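Local coordinates for protein galactitol-1-phosphate 5-dehydrogenase (Escherichia coli, PDB 4UEJ) that oxidises galactitol 1-phosphate to D-tagatose 6-phosphate with NAD(+) as a homodimeric, zinc-containing dehydrogenase of galactitol metabolism, at residues A[35-38]-A[39-43]; A[208-212]-A[213-217]; A[235-239]-A[240-244]; A[324-327]-A[328-332]. All coordinates share one frame; numbering follows the deposited sequence.

Interaction 1 of 4, residues A[35-38]-A[39-43]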
ATOM      1  N   SER A  35      14.781  28.441 -12.923  1.00 20.55           N
ATOM      2  CA  SER A  35      13.462  28.062 -12.432  1.00 19.84           C
ATOM      3  C   SER A  35      12.807  27.063 -13.384  1.00 22.36           C
ATOM      4  O   SER A  35      12.553  27.380 -14.548  1.00 21.03           O
ATOM      5  CB  SER A  35      12.590  29.317 -12.259  1.00 20.45           C
ATOM      6  OG  SER A  35      11.352  29.019 -11.629  1.00 19.89           O
ATOM      7  N   GLY A  36      12.554  25.851 -12.899  1.00 19.04           N
ATOM      8  CA  GLY A  36      12.135  24.767 -13.774  1.00 19.27           C
ATOM      9  C   GLY A  36      10.647  24.542 -13.808  1.00 19.42           C
ATOM     10  O   GLY A  36       9.967  24.789 -12.812  1.00 18.91           O
ATOM     11  N   LEU A  37      10.141  24.069 -14.948  1.00 20.31           N
ATOM     12  CA  LEU A  37       8.743  23.647 -15.065  1.00 20.74           C
ATOM     13  C   LEU A  37       8.561  22.182 -14.664  1.00 21.67           C
ATOM     14  O   LEU A  37       9.206  21.306 -15.230  1.00 20.17           O
ATOM     15  CB  LEU A  37       8.249  23.844 -16.497  1.00 22.33           C
ATOM     16  CG  LEU A  37       6.790  23.509 -16.812  1.00 23.30           C
ATOM     17  CD1 LEU A  37       5.883  24.616 -16.311  1.00 23.70           C
ATOM     18  CD2 LEU A  37       6.591  23.280 -18.303  1.00 24.93           C
ATOM     19  N   CYS A  38       7.674  21.930 -13.702  1.00 19.63           N
ATOM     20  CA  CYS A  38       7.367  20.579 -13.225  1.00 23.44           C
ATOM     21  C   CYS A  38       6.255  19.926 -14.056  1.00 20.42           C
ATOM     22  O   CYS A  38       5.384  20.612 -14.591  1.00 21.49           O
ATOM     23  CB  CYS A  38       6.962  20.633 -11.741  1.00 22.22           C
ATOM     24  SG  CYS A  38       6.726  19.032 -10.891  1.00 23.04           S
ATOM     25  N   GLY A  39       6.288  18.605 -14.172  1.00 20.48           N
ATOM     26  CA  GLY A  39       5.192  17.879 -14.794  1.00 26.19           C
ATOM     27  C   GLY A  39       3.845  18.225 -14.178  1.00 24.15           C
ATOM     28  O   GLY A  39       2.827  18.293 -14.874  1.00 24.35           O
ATOM     29  N   SER A  40       3.843  18.466 -12.873  1.00 21.10           N
ATOM     30  CA  SER A  40       2.624  18.801 -12.140  1.00 23.90           C
ATOM     31  C   SER A  40       2.074  20.167 -12.530  1.00 25.94           C
ATOM     32  O   SER A  40       0.920  20.481 -12.239  1.00 26.55           O
ATOM     33  CB  SER A  40       2.882  18.762 -10.634  1.00 27.80           C
ATOM     34  OG  SER A  40       3.859  19.725 -10.268  1.00 27.93           O
ATOM     35  N   ASP A  41       2.898  20.976 -13.192  1.00 22.21           N
ATOM     36  CA  ASP A  41       2.481  22.305 -13.626  1.00 23.14           C
ATOM     37  C   ASP A  41       1.589  22.241 -14.864  1.00 25.12           C
ATOM     38  O   ASP A  41       0.764  23.126 -15.095  1.00 26.38           O
ATOM     39  CB  ASP A  41       3.708  23.186 -13.908  1.00 22.55           C
ATOM     40  CG  ASP A  41       4.395  23.665 -12.631  1.00 29.11           C
ATOM     41  OD1 ASP A  41       3.686  23.906 -11.628  1.00 20.87           O
ATOM     42  OD2 ASP A  41       5.642  23.810 -12.628  1.00 20.29           O
ATOM     43  N   LEU A  42       1.752  21.192 -15.662  1.00 25.59           N
ATOM     44  CA  LEU A  42       1.004  21.066 -16.916  1.00 27.67           C
ATOM     45  C   LEU A  42      -0.522  21.072 -16.707  1.00 29.17           C
ATOM     46  O   LEU A  42      -1.225  21.794 -17.417  1.00 30.95           O
ATOM     47  CB  LEU A  42       1.440  19.807 -17.677  1.00 29.73           C
ATOM     48  CG  LEU A  42       2.612  19.962 -18.653  1.00 37.71           C
ATOM     49  CD1 LEU A  42       3.808  20.612 -17.992  1.00 40.37           C
ATOM     50  CD2 LEU A  42       3.006  18.617 -19.249  1.00 38.13           C
ATOM     51  N   PRO A  43      -1.039  20.290 -15.734  1.00 28.67           N
ATOM     52  CA  PRO A  43      -2.479  20.416 -15.451  1.00 32.88           C
ATOM     53  C   PRO A  43      -2.883  21.811 -14.960  1.00 30.41           C
ATOM     54  O   PRO A  43      -4.019  22.233 -15.194  1.00 34.18           O
ATOM     55  CB  PRO A  43      -2.715  19.378 -14.346  1.00 35.05           C
ATOM     56  CG  PRO A  43      -1.612  18.398 -14.492  1.00 34.81           C
ATOM     57  CD  PRO A  43      -0.429  19.188 -14.963  1.00 27.11           C
TER
HETATM   58  O   HOH W   1       7.685  24.381 -10.940  1.00 14.66           O

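Interaction 2 of 4, residues A[208-212]-A[213-217]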
ATOM      1  N   GLN A 208      18.644  -2.198 -17.341  1.00 15.91           N
ATOM      2  CA  GLN A 208      17.717  -2.556 -18.407  1.00 17.59           C
ATOM      3  C   GLN A 208      16.503  -1.638 -18.422  1.00 15.98           C
ATOM      4  O   GLN A 208      16.194  -0.989 -17.418  1.00 16.64           O
ATOM      5  CB  GLN A 208      17.266  -3.997 -18.254  1.00 18.80           C
ATOM      6  CG  GLN A 208      16.408  -4.204 -17.030  1.00 16.51           C
ATOM      7  CD  GLN A 208      16.179  -5.666 -16.739  1.00 22.67           C
ATOM      8  OE1 GLN A 208      16.445  -6.532 -17.584  1.00 28.27           O
ATOM      9  NE2 GLN A 208      15.694  -5.958 -15.538  1.00 19.79           N
ATOM     10  N   THR A 209      15.838  -1.591 -19.574  1.00 18.79           N
ATOM     11  CA  THR A 209      14.660  -0.763 -19.787  1.00 16.82           C
ATOM     12  C   THR A 209      13.563  -1.548 -20.504  1.00 16.25           C
ATOM     13  O   THR A 209      13.839  -2.357 -21.393  1.00 18.86           O
ATOM     14  CB  THR A 209      14.979   0.494 -20.621  1.00 14.75           C
ATOM     15  OG1 THR A 209      15.522   0.115 -21.895  1.00 17.28           O
ATOM     16  CG2 THR A 209      15.983   1.385 -19.900  1.00 17.41           C
ATOM     17  N   PHE A 210      12.319  -1.313 -20.105  1.00 14.55           N
ATOM     18  CA  PHE A 210      11.164  -1.884 -20.779  1.00 15.34           C
ATOM     19  C   PHE A 210      10.306  -0.775 -21.381  1.00 16.48           C
ATOM     20  O   PHE A 210       9.905   0.163 -20.683  1.00 14.90           O
ATOM     21  CB  PHE A 210      10.307  -2.710 -19.808  1.00 14.69           C
ATOM     22  CG  PHE A 210      11.068  -3.769 -19.054  1.00 14.32           C
ATOM     23  CD1 PHE A 210      12.133  -4.442 -19.638  1.00 23.07           C
ATOM     24  CD2 PHE A 210      10.689  -4.120 -17.766  1.00 17.09           C
ATOM     25  CE1 PHE A 210      12.820  -5.427 -18.940  1.00 16.90           C
ATOM     26  CE2 PHE A 210      11.369  -5.104 -17.061  1.00 14.24           C
ATOM     27  CZ  PHE A 210      12.436  -5.760 -17.654  1.00 18.15           C
ATOM     28  N   ASN A 211      10.029  -0.889 -22.670  1.00 17.09           N
ATOM     29  CA  ASN A 211       9.078  -0.021 -23.345  1.00 21.06           C
ATOM     30  C   ASN A 211       7.677  -0.583 -23.168  1.00 22.02           C
ATOM     31  O   ASN A 211       7.351  -1.612 -23.750  1.00 26.49           O
ATOM     32  CB  ASN A 211       9.423   0.088 -24.830  1.00 19.41           C
ATOM     33  CG  ASN A 211       8.598   1.135 -25.552  1.00 30.56           C
ATOM     34  OD1 ASN A 211       7.389   1.241 -25.358  1.00 29.64           O
ATOM     35  ND2 ASN A 211       9.256   1.916 -26.402  1.00 33.77           N
ATOM     36  N   SER A 212       6.844   0.083 -22.377  1.00 18.21           N
ATOM     37  CA  SER A 212       5.566  -0.520 -22.002  1.00 23.00           C
ATOM     38  C   SER A 212       4.544  -0.472 -23.138  1.00 26.61           C
ATOM     39  O   SER A 212       3.461  -1.051 -23.035  1.00 29.73           O
ATOM     40  CB  SER A 212       5.006   0.159 -20.756  1.00 23.76           C
ATOM     41  OG  SER A 212       4.705   1.515 -21.003  1.00 24.02           O
ATOM     42  N   SER A 213       4.891   0.206 -24.223  1.00 25.98           N
ATOM     43  CA  SER A 213       4.031   0.217 -25.398  1.00 31.07           C
ATOM     44  C   SER A 213       4.373  -0.966 -26.301  1.00 35.23           C
ATOM     45  O   SER A 213       3.683  -1.235 -27.284  1.00 41.34           O
ATOM     46  CB  SER A 213       4.171   1.539 -26.158  1.00 31.99           C
ATOM     47  OG  SER A 213       5.422   1.627 -26.819  1.00 35.31           O
ATOM     48  N   GLU A 214       5.443  -1.672 -25.955  1.00 29.75           N
ATOM     49  CA  GLU A 214       5.935  -2.775 -26.768  1.00 26.22           C
ATOM     50  C   GLU A 214       5.993  -4.087 -25.998  1.00 27.50           C
ATOM     51  O   GLU A 214       6.001  -5.159 -26.595  1.00 34.06           O
ATOM     52  CB  GLU A 214       7.318  -2.442 -27.317  1.00 26.83           C
ATOM     53  CG  GLU A 214       7.322  -1.269 -28.273  1.00 33.14           C
ATOM     54  CD  GLU A 214       8.718  -0.889 -28.713  1.00 43.27           C
ATOM     55  OE1 GLU A 214       9.686  -1.508 -28.217  1.00 44.79           O
ATOM     56  OE2 GLU A 214       8.848   0.031 -29.550  1.00 48.19           O
ATOM     57  N   MET A 215       6.049  -3.998 -24.672  1.00 24.20           N
ATOM     58  CA  MET A 215       6.032  -5.184 -23.823  1.00 25.06           C
ATOM     59  C   MET A 215       4.818  -5.181 -22.916  1.00 26.14           C
ATOM     60  O   MET A 215       4.440  -4.149 -22.380  1.00 26.21           O
ATOM     61  CB  MET A 215       7.287  -5.266 -22.957  1.00 26.09           C
ATOM     62  CG  MET A 215       8.591  -5.162 -23.713  1.00 25.97           C
ATOM     63  SD  MET A 215       9.996  -5.237 -22.583  1.00 27.44           S
ATOM     64  CE  MET A 215       9.738  -6.861 -21.851  1.00 22.06           C
ATOM     65  N   SER A 216       4.220  -6.352 -22.746  1.00 26.64           N
ATOM     66  CA  SER A 216       3.141  -6.549 -21.783  1.00 26.07           C
ATOM     67  C   SER A 216       3.711  -6.779 -20.395  1.00 20.95           C
ATOM     68  O   SER A 216       4.902  -7.044 -20.254  1.00 22.78           O
ATOM     69  CB  SER A 216       2.293  -7.745 -22.186  1.00 29.61           C
ATOM     70  OG  SER A 216       3.086  -8.915 -22.109  1.00 30.02           O
ATOM     71  N   ALA A 217       2.865  -6.717 -19.369  1.00 21.59           N
ATOM     72  CA  ALA A 217       3.344  -6.967 -18.018  1.00 20.64           C
ATOM     73  C   ALA A 217       3.914  -8.382 -17.832  1.00 22.21           C
ATOM     74  O   ALA A 217       4.948  -8.531 -17.186  1.00 19.62           O
ATOM     75  CB  ALA A 217       2.240  -6.698 -16.994  1.00 20.39           C
TER

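Interaction 3 of 4, residues A[235-239]-A[240-244]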
ATOM      1  N   GLU A 235       6.411   4.453  -8.815  1.00  6.82           N
ATOM      2  CA  GLU A 235       5.471   4.867  -9.837  1.00  8.21           C
ATOM      3  C   GLU A 235       5.528   6.383  -9.933  1.00 11.18           C
ATOM      4  O   GLU A 235       5.014   7.075  -9.052  1.00 11.81           O
ATOM      5  CB  GLU A 235       4.047   4.387  -9.500  1.00 12.38           C
ATOM      6  CG  GLU A 235       3.155   4.230 -10.714  1.00 17.74           C
ATOM      7  CD  GLU A 235       3.091   5.503 -11.533  1.00 24.02           C
ATOM      8  OE1 GLU A 235       2.579   6.527 -11.025  1.00 22.54           O
ATOM      9  OE2 GLU A 235       3.623   5.500 -12.656  1.00 22.23           O
ATOM     10  N   THR A 236       6.129   6.900 -11.007  1.00  8.19           N
ATOM     11  CA  THR A 236       6.270   8.348 -11.160  1.00  8.51           C
ATOM     12  C   THR A 236       5.415   8.921 -12.291  1.00 16.70           C
ATOM     13  O   THR A 236       5.302  10.140 -12.418  1.00 16.05           O
ATOM     14  CB  THR A 236       7.743   8.753 -11.410  1.00 10.30           C
ATOM     15  OG1 THR A 236       8.143   8.397 -12.741  1.00 12.43           O
ATOM     16  CG2 THR A 236       8.655   8.054 -10.411  1.00 11.23           C
ATOM     17  N   ALA A 237       4.804   8.056 -13.099  1.00 13.52           N
ATOM     18  CA  ALA A 237       4.072   8.524 -14.280  1.00 15.27           C
ATOM     19  C   ALA A 237       2.672   9.062 -13.959  1.00 19.50           C
ATOM     20  O   ALA A 237       2.128   9.883 -14.703  1.00 22.55           O
ATOM     21  CB  ALA A 237       3.979   7.408 -15.318  1.00 21.73           C
ATOM     22  N   GLY A 238       2.089   8.606 -12.859  1.00 17.14           N
ATOM     23  CA  GLY A 238       0.800   9.124 -12.426  1.00 16.53           C
ATOM     24  C   GLY A 238      -0.332   8.930 -13.420  1.00 15.54           C
ATOM     25  O   GLY A 238      -1.161   9.815 -13.620  1.00 19.28           O
ATOM     26  N   VAL A 239      -0.389   7.759 -14.038  1.00 15.54           N
ATOM     27  CA  VAL A 239      -1.528   7.413 -14.879  1.00 16.56           C
ATOM     28  C   VAL A 239      -2.007   6.032 -14.462  1.00 19.45           C
ATOM     29  O   VAL A 239      -1.215   5.235 -13.959  1.00 16.73           O
ATOM     30  CB  VAL A 239      -1.174   7.439 -16.378  1.00 21.22           C
ATOM     31  CG1 VAL A 239      -0.768   8.838 -16.811  1.00 21.69           C
ATOM     32  CG2 VAL A 239      -0.068   6.453 -16.680  1.00 16.45           C
ATOM     33  N   PRO A 240      -3.309   5.749 -14.644  1.00 18.10           N
ATOM     34  CA  PRO A 240      -3.842   4.471 -14.164  1.00 19.29           C
ATOM     35  C   PRO A 240      -3.091   3.271 -14.720  1.00 16.22           C
ATOM     36  O   PRO A 240      -2.844   2.329 -13.976  1.00 14.42           O
ATOM     37  CB  PRO A 240      -5.290   4.484 -14.661  1.00 21.04           C
ATOM     38  CG  PRO A 240      -5.631   5.932 -14.765  1.00 21.49           C
ATOM     39  CD  PRO A 240      -4.362   6.593 -15.239  1.00 23.34           C
ATOM     40  N   GLN A 241      -2.703   3.321 -15.991  1.00 18.77           N
ATOM     41  CA  GLN A 241      -2.068   2.170 -16.616  1.00 23.02           C
ATOM     42  C   GLN A 241      -0.754   1.804 -15.928  1.00 16.96           C
ATOM     43  O   GLN A 241      -0.388   0.638 -15.865  1.00 14.31           O
ATOM     44  CB  GLN A 241      -1.820   2.429 -18.106  1.00 24.88           C
ATOM     45  CG  GLN A 241      -3.075   2.706 -18.926  1.00 34.93           C
ATOM     46  CD  GLN A 241      -3.413   4.188 -19.010  1.00 39.88           C
ATOM     47  OE1 GLN A 241      -3.123   4.958 -18.093  1.00 30.75           O
ATOM     48  NE2 GLN A 241      -4.016   4.597 -20.126  1.00 45.04           N
ATOM     49  N   THR A 242      -0.039   2.792 -15.407  1.00 13.77           N
ATOM     50  CA  THR A 242       1.259   2.486 -14.811  1.00 15.84           C
ATOM     51  C   THR A 242       1.128   2.006 -13.373  1.00 13.41           C
ATOM     52  O   THR A 242       1.943   1.206 -12.934  1.00 12.86           O
ATOM     53  CB  THR A 242       2.238   3.685 -14.862  1.00 17.42           C
ATOM     54  OG1 THR A 242       1.660   4.835 -14.225  1.00 16.30           O
ATOM     55  CG2 THR A 242       2.606   4.021 -16.307  1.00 20.58           C
ATOM     56  N   VAL A 243       0.116   2.477 -12.636  1.00 13.56           N
ATOM     57  CA  VAL A 243      -0.176   1.923 -11.310  1.00 10.88           C
ATOM     58  C   VAL A 243      -0.553   0.457 -11.442  1.00 12.45           C
ATOM     59  O   VAL A 243      -0.041  -0.395 -10.718  1.00 11.41           O
ATOM     60  CB  VAL A 243      -1.323   2.671 -10.587  1.00 13.63           C
ATOM     61  CG1 VAL A 243      -1.585   2.038  -9.221  1.00 15.13           C
ATOM     62  CG2 VAL A 243      -1.002   4.142 -10.439  1.00 13.90           C
ATOM     63  N   GLU A 244      -1.461   0.167 -12.372  1.00 15.95           N
ATOM     64  CA  GLU A 244      -1.820  -1.213 -12.688  1.00 14.75           C
ATOM     65  C   GLU A 244      -0.599  -2.037 -13.084  1.00 16.63           C
ATOM     66  O   GLU A 244      -0.426  -3.168 -12.620  1.00 12.70           O
ATOM     67  CB  GLU A 244      -2.858  -1.249 -13.812  1.00 19.39           C
ATOM     68  CG  GLU A 244      -3.256  -2.635 -14.265  1.00 20.96           C
ATOM     69  CD  GLU A 244      -4.253  -2.601 -15.417  1.00 29.31           C
ATOM     70  OE1 GLU A 244      -4.037  -1.825 -16.371  1.00 30.78           O
ATOM     71  OE2 GLU A 244      -5.254  -3.343 -15.366  1.00 34.75           O
TER

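Interaction 4 of 4, residues A[324-327]-A[328-332]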
ATOM      1  N   GLU A 324      10.109  35.391 -22.513  1.00 33.57           N
ATOM      2  CA  GLU A 324       9.366  35.140 -23.742  1.00 34.89           C
ATOM      3  C   GLU A 324       9.667  33.746 -24.294  1.00 34.03           C
ATOM      4  O   GLU A 324       8.755  33.005 -24.664  1.00 34.28           O
ATOM      5  CB  GLU A 324       9.680  36.209 -24.790  1.00 36.92           C
ATOM      6  CG  GLU A 324       9.419  37.633 -24.317  1.00 41.45           C
ATOM      7  CD  GLU A 324       7.940  37.978 -24.218  1.00 44.71           C
ATOM      8  OE1 GLU A 324       7.087  37.124 -24.551  1.00 42.22           O
ATOM      9  OE2 GLU A 324       7.626  39.118 -23.812  1.00 48.57           O
ATOM     10  N   SER A 325      10.950  33.398 -24.336  1.00 33.20           N
ATOM     11  CA  SER A 325      11.387  32.102 -24.836  1.00 32.47           C
ATOM     12  C   SER A 325      10.747  30.986 -24.027  1.00 30.94           C
ATOM     13  O   SER A 325      10.230  30.015 -24.577  1.00 31.08           O
ATOM     14  CB  SER A 325      12.914  31.995 -24.782  1.00 31.79           C
ATOM     15  OG  SER A 325      13.364  30.719 -25.192  1.00 32.37           O
ATOM     16  N   PHE A 326      10.775  31.151 -22.711  1.00 29.66           N
ATOM     17  CA  PHE A 326      10.223  30.163 -21.794  1.00 28.21           C
ATOM     18  C   PHE A 326       8.707  30.049 -21.980  1.00 29.09           C
ATOM     19  O   PHE A 326       8.162  28.946 -22.054  1.00 28.72           O
ATOM     20  CB  PHE A 326      10.584  30.543 -20.355  1.00 27.00           C
ATOM     21  CG  PHE A 326       9.943  29.673 -19.307  1.00 25.70           C
ATOM     22  CD1 PHE A 326      10.516  28.470 -18.944  1.00 24.25           C
ATOM     23  CD2 PHE A 326       8.780  30.077 -18.672  1.00 26.73           C
ATOM     24  CE1 PHE A 326       9.928  27.671 -17.969  1.00 23.41           C
ATOM     25  CE2 PHE A 326       8.187  29.290 -17.702  1.00 25.02           C
ATOM     26  CZ  PHE A 326       8.760  28.085 -17.349  1.00 23.57           C
ATOM     27  N   ALA A 327       8.037  31.192 -22.071  1.00 30.44           N
ATOM     28  CA  ALA A 327       6.589  31.213 -22.238  1.00 31.55           C
ATOM     29  C   ALA A 327       6.157  30.452 -23.489  1.00 32.66           C
ATOM     30  O   ALA A 327       5.208  29.679 -23.451  1.00 32.82           O
ATOM     31  CB  ALA A 327       6.082  32.644 -22.285  1.00 34.87           C
ATOM     32  N   GLN A 328       6.864  30.655 -24.594  1.00 33.57           N
ATOM     33  CA  GLN A 328       6.503  29.974 -25.831  1.00 34.88           C
ATOM     34  C   GLN A 328       6.777  28.471 -25.738  1.00 33.64           C
ATOM     35  O   GLN A 328       6.013  27.662 -26.268  1.00 34.48           O
ATOM     36  CB  GLN A 328       7.251  30.573 -27.022  1.00 36.29           C
ATOM     37  CG  GLN A 328       6.745  30.065 -28.362  1.00 38.17           C
ATOM     38  CD  GLN A 328       5.260  30.320 -28.562  1.00 39.80           C
ATOM     39  OE1 GLN A 328       4.776  31.432 -28.357  1.00 40.64           O
ATOM     40  NE2 GLN A 328       4.528  29.284 -28.956  1.00 40.42           N
ATOM     41  N   ALA A 329       7.864  28.106 -25.062  1.00 31.81           N
ATOM     42  CA  ALA A 329       8.194  26.699 -24.842  1.00 30.54           C
ATOM     43  C   ALA A 329       7.080  26.009 -24.067  1.00 34.92           C
ATOM     44  O   ALA A 329       6.687  24.888 -24.385  1.00 35.75           O
ATOM     45  CB  ALA A 329       9.521  26.565 -24.095  1.00 28.75           C
ATOM     46  N   VAL A 330       6.583  26.687 -23.038  1.00 29.52           N
ATOM     47  CA  VAL A 330       5.449  26.194 -22.269  1.00 32.21           C
ATOM     48  C   VAL A 330       4.225  26.026 -23.168  1.00 31.31           C
ATOM     49  O   VAL A 330       3.566  24.990 -23.144  1.00 35.46           O
ATOM     50  CB  VAL A 330       5.104  27.140 -21.106  1.00 28.82           C
ATOM     51  CG1 VAL A 330       3.827  26.697 -20.424  1.00 32.25           C
ATOM     52  CG2 VAL A 330       6.258  27.201 -20.115  1.00 28.50           C
ATOM     53  N   ARG A 331       3.933  27.050 -23.965  1.00 33.02           N
ATOM     54  CA  ARG A 331       2.825  26.991 -24.913  1.00 35.26           C
ATOM     55  C   ARG A 331       2.984  25.827 -25.891  1.00 35.89           C
ATOM     56  O   ARG A 331       2.012  25.149 -26.215  1.00 40.12           O
ATOM     57  CB  ARG A 331       2.696  28.315 -25.682  1.00 37.05           C
ATOM     58  CG  ARG A 331       2.075  29.445 -24.865  1.00 37.26           C
ATOM     59  CD  ARG A 331       1.791  30.687 -25.713  1.00 43.39           C
ATOM     60  NE  ARG A 331       2.996  31.474 -25.956  1.00 48.48           N
ATOM     61  CZ  ARG A 331       3.283  32.618 -25.341  1.00 44.46           C
ATOM     62  NH1 ARG A 331       2.449  33.126 -24.449  1.00 38.89           N
ATOM     63  NH2 ARG A 331       4.406  33.258 -25.627  1.00 45.53           N
ATOM     64  N   ASP A 332       4.214  25.585 -26.335  1.00 35.20           N
ATOM     65  CA  ASP A 332       4.476  24.535 -27.315  1.00 35.96           C
ATOM     66  C   ASP A 332       4.207  23.148 -26.745  1.00 39.01           C
ATOM     67  O   ASP A 332       4.009  22.192 -27.492  1.00 40.11           O
ATOM     68  CB  ASP A 332       5.917  24.614 -27.824  1.00 37.65           C
ATOM     69  CG  ASP A 332       6.161  25.823 -28.708  1.00 40.43           C
ATOM     70  OD1 ASP A 332       5.196  26.317 -29.328  1.00 41.74           O
ATOM     71  OD2 ASP A 332       7.320  26.280 -28.781  1.00 42.29           O
TER

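Interaction 1 of 4, residues A[35-38]-A[39-43]
Cys-38 and Asp-41 grip each other twice. Asp-41 N gives a hydrogen bond to Cys-38 O (2.9 Å), and Cys-38 N returns one to Asp-41 OD2 (3.0 Å), reaching that oxygen on its anti side and 34° out of the carboxylate plane. The sulfur is engaged as well: Ser-40 N donates a capping hydrogen bond to Cys-38 SG (3.5 Å), nearly straight at 162°, and Ser-40 OG lies 3.0 Å from the same SG. With SG anti to the backbone N (chi1 -173°), the sulfur is directed to the Ser-40 amide. Leu-37 CD1 packs alongside Asp-41 CB at 3.5 Å, the two side chains running past each other in opposite directions. Replacing the acid at Asp-41 by an alanine is likely to leave Cys-38 N without its side-chain acceptor and Arg-44 without its salt-bridge mate. Further out, a water lies within bonding distance of both Gly-36 O and Asp-41 OD2, Arg-44 meets both Asp-41 OD1 and Ser-40 OG, and Lys-341 holds Leu-37 O. Cys-38 binds a zinc ion with His-59, and this capping box, where strand 27-36 turns into helix 41-46, is consistent with positioning a ligand of the zinc that is catalytic in the zinc-containing alcohol dehydrogenase family.

Interaction 2 of 4, residues A[208-212]-A[213-217]
The amide of Asn-211 and the carboxylate of Glu-214 lie one upon the other, their planes only 7° apart, with Glu-214 CD 3.7 Å from Asn-211 ND2. This is a stack of flat polar groups, set by a glutamate chain that runs extended beyond CG and passes over the amide. The other end of the amide is held in the carbonyl plane by Ser-213 N, which donates to Asn-211 OD1 at 2.9 Å and so fixes the group's rotation. Ser-213 OG also comes to Asn-211 OD1, but at 2.5 Å, a distance so short that its detail is doubtful; the hydroxyl's other partner, by a hydrogen bond, is Ile-193 O. Asn-211 CG is anti to its own N (chi1 -172°), which turns the amide toward Ser-213 and Glu-214. The ring of Phe-210 is approached by Met-215 SD, which touches Phe-210 CD1 at 3.7 Å and sits 4.6 Å from the ring centroid. Its line to the centroid is inclined 50° to the ring normal, so this Met-aromatic contact is neither face-on nor edge-on. In the backbone, Asn-211 O accepts two bonds, from Met-215 N almost end-on and from Glu-214 N well above the carbonyl plane. Around the turn, Phe-210 packs against Met-220 and Val-223 of helix 217-223, and Ser-216 takes the N-cap of that helix. The whole is an Asx turn after strand 208-211, an outermost strand of the parallel sheet in the Rossmann-type nucleotide-binding domain, where the chain leaves the sheet for its next helix.

Interaction 3 of 4, residues A[235-239]-A[240-244]
Thr-242 OG1 sits between two acceptors, 2.6 Å from Glu-235 OE2 and 2.9 Å from Val-239 O. The carboxylate of Glu-235 is also held by the loop that follows it. Gly-238 N donates to Glu-235 OE1 at 2.8 Å, on the syn lone pair, and Ala-237 N donates to Glu-235 OE2 at 2.9 Å from the syn side, 31° out of the carboxylate plane. A bend at chi2 (-55°) folds the acid back over its own loop to meet these amides. A glutamine in its place would probably turn an amide nitrogen toward one of these N-H groups, leaving that backbone donor without its acceptor. All this happens where strand 231-235 of the Rossmann-type parallel sheet passes through a short loop into helix 240-249, with Val-239 at the N-cap position. Val-239 O takes Thr-242 N at 3.1 Å, from above the carbonyl plane, and a weak bond from Val-243 N. Apolar groups meet the methyl of Thr-242: Thr-242 CG2 rests 3.6 Å from Val-239 CG2 and 3.8 Å from Ala-237 CB. Further out, Thr-242 touches Ile-167 of strand 163-167, Pro-240 and Val-243 lie on Leu-266 of strand 266-268, and Val-243 also packs on Phe-273 of the second subunit.

Interaction 4 of 4, residues A[324-327]-A[328-332]
Within helix 323-333 the backbone N-H groups of Gln-328 to Arg-331 bond to carbonyls four residues back, as Val-330 N does to Phe-326 O at 2.9 Å. One turn apart on the buried side, Val-330 CG2 lies over a face of the Phe-326 ring, 4.0 Å from its centroid and 20° off the normal, a CH-pi contact displaced toward the rim at CE2. Phe-326 CG is anti to the backbone N (chi1 174°), which swings the ring out beside the valine. On another side Arg-331 bends at chi3 and brings its guanidinium back along the helix, with Ala-327 CB over one face, 3.8 Å from Arg-331 NH2. Gln-328 meets that guanidinium near its edge: Arg-331 NE donates to Gln-328 OE1 at 3.0 Å, approaching from above the amide plane, and NH2 adds a weak bond. The other end of the amide reaches on, Gln-328 NE2 giving a bond to Asp-332 OD1 at 3.1 Å. Val-12 of strand 11-16 lies against Ala-327, Val-330 and Arg-331, while Phe-326 packs on Val-342 and Leu-344. The arrangement is that of an amphipathic helix, here the crossover helix of a beta-alpha-beta unit between parallel strands 317-321 and 341-344.

How the interactions relate
Along the chain the four contacts come one after another, and they divide between two parts of the fold. Interactions 2 and 3 belong to the parallel Rossmann-type sheet, each at a place where a strand gives way to a helix; their centres are about 14 Å apart. Interactions 1 and 4 lie at the mixed sheet: strand 27-36, which leads into interaction 1, pairs with strand 341-344, which follows the helix of interaction 4, although some 300 residues separate them. The centres of interactions 1 and 4 are about 13 Å apart. Interaction 1 holds one zinc ligand; the nearest atoms of interactions 1 and 3 are about 8 Å apart, consistent with a substrate site between the zinc and NAD.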